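Local atomic coordinates of restriction endonuclease (Mycobacterium sp., PDB entry 4F0Q), a protein that probably recognises modified cytosine in DNA and cleaves the DNA as a tetrameric, modification-dependent restriction endonuclease, with magnesium bound in its nuclease domain. Residues Ala283-Thr288 / Thr417-Val422; Tyr290-Gly295 / Ala432-Thr437. All blocks are in the same frame, centred on the assembly; numbering follows the deposited sequence.

Interaction 1. Residues Ala283-Thr288 / Thr417-Val422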
ATOM      1  N   ALA A 283      -9.366  27.737 -10.969  1.00 27.55           N
ATOM      2  CA  ALA A 283     -10.345  27.450 -12.012  1.00 25.44           C
ATOM      3  C   ALA A 283      -9.778  27.799 -13.383  1.00 24.68           C
ATOM      4  O   ALA A 283      -9.854  27.002 -14.321  1.00 27.19           O
ATOM      5  CB  ALA A 283     -11.629  28.218 -11.759  1.00 30.19           C
ATOM      6  N   ALA A 284      -9.213  28.998 -13.489  1.00 25.38           N
ATOM      7  CA  ALA A 284      -8.578  29.447 -14.721  1.00 27.80           C
ATOM      8  C   ALA A 284      -7.402  28.543 -15.069  1.00 25.26           C
ATOM      9  O   ALA A 284      -7.188  28.205 -16.236  1.00 31.61           O
ATOM     10  CB  ALA A 284      -8.117  30.888 -14.582  1.00 30.28           C
ATOM     11  N   THR A 285      -6.646  28.156 -14.045  1.00 25.29           N
ATOM     12  CA  THR A 285      -5.528  27.235 -14.218  1.00 22.61           C
ATOM     13  C   THR A 285      -6.006  25.915 -14.808  1.00 23.18           C
ATOM     14  O   THR A 285      -5.416  25.397 -15.755  1.00 23.23           O
ATOM     15  CB  THR A 285      -4.812  26.962 -12.882  1.00 24.71           C
ATOM     16  OG1 THR A 285      -4.235  28.177 -12.390  1.00 28.68           O
ATOM     17  CG2 THR A 285      -3.714  25.927 -13.066  1.00 21.06           C
ATOM     18  N   LEU A 286      -7.089  25.384 -14.248  1.00 25.03           N
ATOM     19  CA  LEU A 286      -7.661  24.128 -14.719  1.00 24.26           C
ATOM     20  C   LEU A 286      -8.166  24.242 -16.152  1.00 21.84           C
ATOM     21  O   LEU A 286      -8.012  23.315 -16.947  1.00 21.73           O
ATOM     22  CB  LEU A 286      -8.796  23.678 -13.799  1.00 20.84           C
ATOM     23  CG  LEU A 286      -9.438  22.339 -14.162  1.00 20.47           C
ATOM     24  CD1 LEU A 286      -8.404  21.222 -14.120  1.00 17.13           C
ATOM     25  CD2 LEU A 286     -10.597  22.039 -13.229  1.00 18.50           C
ATOM     26  N   GLN A 287      -8.775  25.378 -16.477  1.00 24.24           N
ATOM     27  CA  GLN A 287      -9.246  25.622 -17.836  1.00 25.21           C
ATOM     28  C   GLN A 287      -8.077  25.632 -18.814  1.00 26.85           C
ATOM     29  O   GLN A 287      -8.154  25.050 -19.899  1.00 28.72           O
ATOM     30  CB  GLN A 287     -10.024  26.936 -17.915  1.00 27.00           C
ATOM     31  CG  GLN A 287     -11.361  26.894 -17.197  1.00 25.02           C
ATOM     32  CD  GLN A 287     -12.256  25.782 -17.707  1.00 20.54           C
ATOM     33  OE1 GLN A 287     -12.832  25.025 -16.926  1.00 24.29           O
ATOM     34  NE2 GLN A 287     -12.378  25.678 -19.025  1.00 23.20           N
ATOM     35  N   THR A 288      -6.991  26.287 -18.415  1.00 28.48           N
ATOM     36  CA  THR A 288      -5.774  26.307 -19.216  1.00 25.07           C
ATOM     37  C   THR A 288      -5.247  24.890 -19.422  1.00 22.90           C
ATOM     38  O   THR A 288      -4.873  24.511 -20.532  1.00 24.35           O
ATOM     39  CB  THR A 288      -4.679  27.164 -18.554  1.00 21.83           C
ATOM     40  OG1 THR A 288      -5.175  28.489 -18.329  1.00 23.71           O
ATOM     41  CG2 THR A 288      -3.448  27.236 -19.443  1.00 16.43           C
ATOM     42  N   THR A 417      -2.248  21.664  -7.092  1.00 13.74           N
ATOM     43  CA  THR A 417      -0.933  21.035  -7.122  1.00 15.65           C
ATOM     44  C   THR A 417      -0.060  21.640  -8.213  1.00 15.18           C
ATOM     45  O   THR A 417       1.094  21.983  -7.972  1.00 19.19           O
ATOM     46  CB  THR A 417      -1.036  19.516  -7.352  1.00 17.54           C
ATOM     47  OG1 THR A 417      -1.911  18.940  -6.374  1.00 16.10           O
ATOM     48  CG2 THR A 417       0.335  18.866  -7.251  1.00 14.78           C
ATOM     49  N   VAL A 418      -0.621  21.771  -9.412  1.00 16.40           N
ATOM     50  CA  VAL A 418       0.097  22.348 -10.544  1.00 16.26           C
ATOM     51  C   VAL A 418       0.520  23.787 -10.258  1.00 16.94           C
ATOM     52  O   VAL A 418       1.653  24.177 -10.544  1.00 18.50           O
ATOM     53  CB  VAL A 418      -0.745  22.284 -11.840  1.00 17.91           C
ATOM     54  CG1 VAL A 418      -0.227  23.265 -12.876  1.00 17.94           C
ATOM     55  CG2 VAL A 418      -0.750  20.868 -12.399  1.00 14.31           C
ATOM     56  N   ARG A 419      -0.387  24.567  -9.679  1.00 20.46           N
ATOM     57  CA  ARG A 419      -0.076  25.943  -9.301  1.00 19.55           C
ATOM     58  C   ARG A 419       1.062  26.005  -8.285  1.00 17.82           C
ATOM     59  O   ARG A 419       1.966  26.837  -8.404  1.00 18.64           O
ATOM     60  CB  ARG A 419      -1.320  26.649  -8.758  1.00 22.09           C
ATOM     61  CG  ARG A 419      -2.232  27.207  -9.837  1.00 26.94           C
ATOM     62  CD  ARG A 419      -3.527  27.737  -9.248  1.00 25.87           C
ATOM     63  NE  ARG A 419      -3.299  28.511  -8.032  1.00 33.32           N
ATOM     64  CZ  ARG A 419      -3.006  29.806  -8.011  1.00 32.36           C
ATOM     65  NH1 ARG A 419      -2.901  30.482  -9.147  1.00 36.90           N
ATOM     66  NH2 ARG A 419      -2.815  30.425  -6.855  1.00 37.76           N
ATOM     67  N   ARG A 420       1.018  25.119  -7.294  1.00 17.59           N
ATOM     68  CA  ARG A 420       2.082  25.047  -6.294  1.00 18.84           C
ATOM     69  C   ARG A 420       3.428  24.707  -6.936  1.00 15.21           C
ATOM     70  O   ARG A 420       4.436  25.362  -6.665  1.00 18.61           O
ATOM     71  CB  ARG A 420       1.740  24.013  -5.218  1.00 20.80           C
ATOM     72  CG  ARG A 420       2.651  24.060  -4.000  1.00 27.32           C
ATOM     73  CD  ARG A 420       2.422  22.871  -3.074  1.00 25.72           C
ATOM     74  NE  ARG A 420       1.007  22.655  -2.788  1.00 29.06           N
ATOM     75  CZ  ARG A 420       0.304  21.618  -3.235  1.00 32.70           C
ATOM     76  NH1 ARG A 420       0.887  20.693  -3.984  1.00 27.46           N
ATOM     77  NH2 ARG A 420      -0.981  21.502  -2.928  1.00 33.77           N
ATOM     78  N   MET A 421       3.430  23.684  -7.786  1.00 14.21           N
ATOM     79  CA  MET A 421       4.631  23.244  -8.492  1.00 17.33           C
ATOM     80  C   MET A 421       5.238  24.370  -9.318  1.00 16.06           C
ATOM     81  O   MET A 421       6.440  24.634  -9.252  1.00 16.56           O
ATOM     82  CB  MET A 421       4.301  22.069  -9.417  1.00 14.68           C
ATOM     83  CG  MET A 421       3.920  20.783  -8.702  1.00 17.95           C
ATOM     84  SD  MET A 421       3.114  19.595  -9.799  1.00 18.09           S
ATOM     85  CE  MET A 421       4.351  19.405 -11.079  1.00 13.46           C
ATOM     86  N   VAL A 422       4.390  25.027 -10.098  1.00 15.78           N
ATOM     87  CA  VAL A 422       4.819  26.101 -10.982  1.00 18.03           C
ATOM     88  C   VAL A 422       5.357  27.297 -10.199  1.00 16.27           C
ATOM     89  O   VAL A 422       6.397  27.859 -10.547  1.00 15.81           O
ATOM     90  CB  VAL A 422       3.670  26.534 -11.915  1.00 16.40           C
ATOM     91  CG1 VAL A 422       3.967  27.868 -12.555  1.00 19.11           C
ATOM     92  CG2 VAL A 422       3.432  25.474 -12.977  1.00 14.45           C
TER

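Interaction 2. Residues Tyr290-Gly295 / Ala432-Thr437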
ATOM      1  N   TYR A 290      -6.902  22.048 -19.306  1.00 24.34           N
ATOM      2  CA  TYR A 290      -7.780  21.278 -20.178  1.00 23.51           C
ATOM      3  C   TYR A 290      -7.623  21.687 -21.638  1.00 22.58           C
ATOM      4  O   TYR A 290      -7.518  20.833 -22.518  1.00 22.37           O
ATOM      5  CB  TYR A 290      -9.246  21.409 -19.760  1.00 23.58           C
ATOM      6  CG  TYR A 290     -10.196  20.857 -20.798  1.00 22.56           C
ATOM      7  CD1 TYR A 290     -10.254  19.495 -21.056  1.00 22.99           C
ATOM      8  CD2 TYR A 290     -11.022  21.698 -21.532  1.00 25.73           C
ATOM      9  CE1 TYR A 290     -11.112  18.983 -22.009  1.00 24.35           C
ATOM     10  CE2 TYR A 290     -11.884  21.196 -22.488  1.00 24.12           C
ATOM     11  CZ  TYR A 290     -11.925  19.837 -22.721  1.00 26.37           C
ATOM     12  OH  TYR A 290     -12.780  19.328 -23.671  1.00 29.72           O
ATOM     13  N   LYS A 291      -7.611  22.993 -21.888  1.00 27.47           N
ATOM     14  CA  LYS A 291      -7.490  23.506 -23.249  1.00 22.63           C
ATOM     15  C   LYS A 291      -6.140  23.158 -23.873  1.00 23.91           C
ATOM     16  O   LYS A 291      -6.038  22.976 -25.086  1.00 23.24           O
ATOM     17  CB  LYS A 291      -7.710  25.020 -23.275  1.00 22.28           C
ATOM     18  CG  LYS A 291      -9.125  25.444 -22.923  1.00 31.88           C
ATOM     19  CD  LYS A 291      -9.236  26.954 -22.796  1.00 37.82           C
ATOM     20  CE  LYS A 291     -10.631  27.369 -22.356  1.00 44.86           C
ATOM     21  NZ  LYS A 291     -10.735  28.840 -22.157  1.00 52.93           N
ATOM     22  N   PHE A 292      -5.109  23.064 -23.039  1.00 26.23           N
ATOM     23  CA  PHE A 292      -3.772  22.735 -23.520  1.00 20.99           C
ATOM     24  C   PHE A 292      -3.634  21.245 -23.814  1.00 18.71           C
ATOM     25  O   PHE A 292      -3.197  20.855 -24.897  1.00 21.58           O
ATOM     26  CB  PHE A 292      -2.713  23.166 -22.502  1.00 18.99           C
ATOM     27  CG  PHE A 292      -1.301  22.986 -22.983  1.00 21.30           C
ATOM     28  CD1 PHE A 292      -0.721  23.915 -23.831  1.00 21.94           C
ATOM     29  CD2 PHE A 292      -0.552  21.892 -22.584  1.00 18.23           C
ATOM     30  CE1 PHE A 292       0.576  23.754 -24.275  1.00 17.33           C
ATOM     31  CE2 PHE A 292       0.747  21.727 -23.023  1.00 14.92           C
ATOM     32  CZ  PHE A 292       1.311  22.660 -23.870  1.00 16.93           C
ATOM     33  N   TYR A 293      -4.013  20.418 -22.845  1.00 17.89           N
ATOM     34  CA  TYR A 293      -3.845  18.974 -22.960  1.00 18.38           C
ATOM     35  C   TYR A 293      -5.057  18.276 -23.566  1.00 18.38           C
ATOM     36  O   TYR A 293      -5.205  17.061 -23.439  1.00 23.36           O
ATOM     37  CB  TYR A 293      -3.527  18.365 -21.594  1.00 22.05           C
ATOM     38  CG  TYR A 293      -2.182  18.770 -21.042  1.00 16.66           C
ATOM     39  CD1 TYR A 293      -1.011  18.202 -21.528  1.00 20.29           C
ATOM     40  CD2 TYR A 293      -2.081  19.716 -20.033  1.00 18.50           C
ATOM     41  CE1 TYR A 293       0.221  18.568 -21.025  1.00 18.88           C
ATOM     42  CE2 TYR A 293      -0.855  20.088 -19.526  1.00 19.04           C
ATOM     43  CZ  TYR A 293       0.293  19.510 -20.022  1.00 18.59           C
ATOM     44  OH  TYR A 293       1.515  19.882 -19.511  1.00 20.52           O
ATOM     45  N   ASP A 294      -5.919  19.044 -24.223  1.00 24.14           N
ATOM     46  CA  ASP A 294      -7.084  18.476 -24.889  1.00 21.30           C
ATOM     47  C   ASP A 294      -6.640  17.613 -26.064  1.00 25.55           C
ATOM     48  O   ASP A 294      -7.265  16.600 -26.376  1.00 26.19           O
ATOM     49  CB  ASP A 294      -8.022  19.583 -25.370  1.00 23.21           C
ATOM     50  CG  ASP A 294      -9.356  19.049 -25.843  1.00 26.70           C
ATOM     51  OD1 ASP A 294      -9.752  17.954 -25.390  1.00 32.48           O
ATOM     52  OD2 ASP A 294     -10.012  19.722 -26.664  1.00 33.80           O
ATOM     53  N   GLY A 295      -5.551  18.023 -26.706  1.00 24.11           N
ATOM     54  CA  GLY A 295      -4.990  17.279 -27.820  1.00 24.68           C
ATOM     55  C   GLY A 295      -3.599  16.759 -27.514  1.00 22.41           C
ATOM     56  O   GLY A 295      -2.868  16.346 -28.413  1.00 26.13           O
ATOM     57  N   ALA A 432       6.402  27.003 -18.699  1.00 19.11           N
ATOM     58  CA  ALA A 432       7.645  26.257 -18.529  1.00 18.12           C
ATOM     59  C   ALA A 432       7.347  24.788 -18.248  1.00 19.31           C
ATOM     60  O   ALA A 432       7.909  23.892 -18.884  1.00 22.27           O
ATOM     61  CB  ALA A 432       8.476  26.860 -17.406  1.00 15.10           C
ATOM     62  N   LEU A 433       6.437  24.552 -17.307  1.00 18.87           N
ATOM     63  CA  LEU A 433       6.022  23.198 -16.959  1.00 16.07           C
ATOM     64  C   LEU A 433       5.325  22.503 -18.124  1.00 21.86           C
ATOM     65  O   LEU A 433       5.642  21.354 -18.448  1.00 22.13           O
ATOM     66  CB  LEU A 433       5.107  23.212 -15.734  1.00 15.10           C
ATOM     67  CG  LEU A 433       4.552  21.853 -15.298  1.00 13.23           C
ATOM     68  CD1 LEU A 433       5.683  20.893 -14.966  1.00 17.87           C
ATOM     69  CD2 LEU A 433       3.611  22.007 -14.114  1.00 14.30           C
ATOM     70  N   LEU A 434       4.376  23.195 -18.754  1.00 23.45           N
ATOM     71  CA  LEU A 434       3.625  22.593 -19.856  1.00 19.16           C
ATOM     72  C   LEU A 434       4.539  22.197 -21.019  1.00 18.51           C
ATOM     73  O   LEU A 434       4.468  21.073 -21.527  1.00 22.30           O
ATOM     74  CB  LEU A 434       2.512  23.525 -20.343  1.00 19.00           C
ATOM     75  CG  LEU A 434       1.476  23.990 -19.312  1.00 16.87           C
ATOM     76  CD1 LEU A 434       0.247  24.565 -20.004  1.00 21.19           C
ATOM     77  CD2 LEU A 434       1.085  22.868 -18.359  1.00 21.83           C
ATOM     78  N   ALA A 435       5.404  23.123 -21.423  1.00 19.07           N
ATOM     79  CA  ALA A 435       6.360  22.875 -22.496  1.00 21.48           C
ATOM     80  C   ALA A 435       7.348  21.785 -22.106  1.00 22.76           C
ATOM     81  O   ALA A 435       7.806  21.022 -22.957  1.00 32.83           O
ATOM     82  CB  ALA A 435       7.098  24.154 -22.862  1.00 24.88           C
ATOM     83  N   SER A 436       7.678  21.718 -20.820  1.00 21.50           N
ATOM     84  CA  SER A 436       8.504  20.627 -20.315  1.00 22.02           C
ATOM     85  C   SER A 436       7.816  19.288 -20.562  1.00 21.09           C
ATOM     86  O   SER A 436       8.432  18.344 -21.064  1.00 24.76           O
ATOM     87  CB  SER A 436       8.790  20.808 -18.825  1.00 21.97           C
ATOM     88  OG  SER A 436       9.506  19.703 -18.305  1.00 33.10           O
ATOM     89  N   THR A 437       6.533  19.217 -20.220  1.00 22.57           N
ATOM     90  CA  THR A 437       5.759  17.991 -20.407  1.00 23.15           C
ATOM     91  C   THR A 437       5.628  17.614 -21.880  1.00 25.73           C
ATOM     92  O   THR A 437       5.662  16.433 -22.232  1.00 24.73           O
ATOM     93  CB  THR A 437       4.351  18.094 -19.784  1.00 17.06           C
ATOM     94  OG1 THR A 437       3.614  19.145 -20.421  1.00 16.62           O
ATOM     95  CG2 THR A 437       4.447  18.371 -18.289  1.00 18.21           C
TER

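Interaction 1. Residues Ala283-Thr288 / Thr417-Val422
T285 lays its hydroxyl end against the aliphatic stem of R419, the two side chains crossing at a slant where helix 281-292 passes helix 411-425. The hydroxyl makes the closest approach, T285 OG1 standing 3.3 Å from R419 CD, and the methyl T285 CG2 also meets R419 CG, at 3.8 Å. With chi1 at -64°, OG1 sits beside its own backbone N and donates back along the helix to the carbonyl of A281, while the methyl CG2 of T285 lies 4.4 Å from V418 CG1, a loose contact. The arginine chain bends at chi3 (43°). Its guanidinium turns an edge toward the threonine, but T285 OG1 to R419 NH1 is 4.2 Å and no hydrogen bond joins them; NH2 instead makes a weak bond to the carbonyl of T98, in the N-terminal part of the chain. V418 also packs on V307, L289 and L430, so the contact lies among the helices of a nuclease domain assigned to the PDDEXK clan. With the threonine proton used by A281 O and the arginine's bond to T98 weak, the pair is held across the helices by van der Waals fit against alkyl carbons and not by a polar bond.

Interaction 2. Residues Tyr290-Gly295 / Ala432-Thr437
L434 wedges against two consecutive aromatic residues, and each of its branches has its own task. CD1 lies over a face of the F292 ring, 3.9 Å from the centroid and 17° off the normal, a CH-pi contact; L434 CB lies over a face of the ring too, 3.7 Å from CE2 of F292. L434 CD2 meets Y293 near the plane of its ring, 3.6 Å from Y293 CE2. F292 CD2 in turn stands over the centre of one Y293 face. At the buried end, Y293 OH donates to T437 OG1, which in turn donates to the carbonyl of L434 one helical turn back; Y293 OH to T437 OG1 and T437 OG1 to L434 O are both modelled at 2.4 Å, implausibly short, so their exact lengths are doubtful. The chi1 of T437, 62°, places OG1 between its backbone N and carbonyl carbon, where it can serve both partners. If real at about that length, the relay would connect the residue just beyond helix 281-292 with helix 430-440 in a PDDEXK-type nuclease domain, with the Y293 side chain about 11 Å from the bound magnesium ion. Y293 also touches A299 and L303 of helix 297-314. The outer side is looser: F292 is partly exposed and has a cation-pi partner in R296.

How the interactions relate
Followed from the N terminus, helix 281-292 supplies the first half of both contacts, its first half to interaction 1 and its end, with the residues just after it, to interaction 2. The chain then runs through helix 297-314 and the five-stranded mixed sheet that carries the magnesium site of D334, Q355 and A356. Helix 411-425 closes a loop of 128 intervening residues at interaction 1; helix 430-440 closes one of 136 at interaction 2. The segments alternate along the chain, so the two closures cross. Their centres are 11 Å apart, and V422 CG2 packs on L433 CD2 at 3.7 Å, so the two C-terminal helices also meet directly.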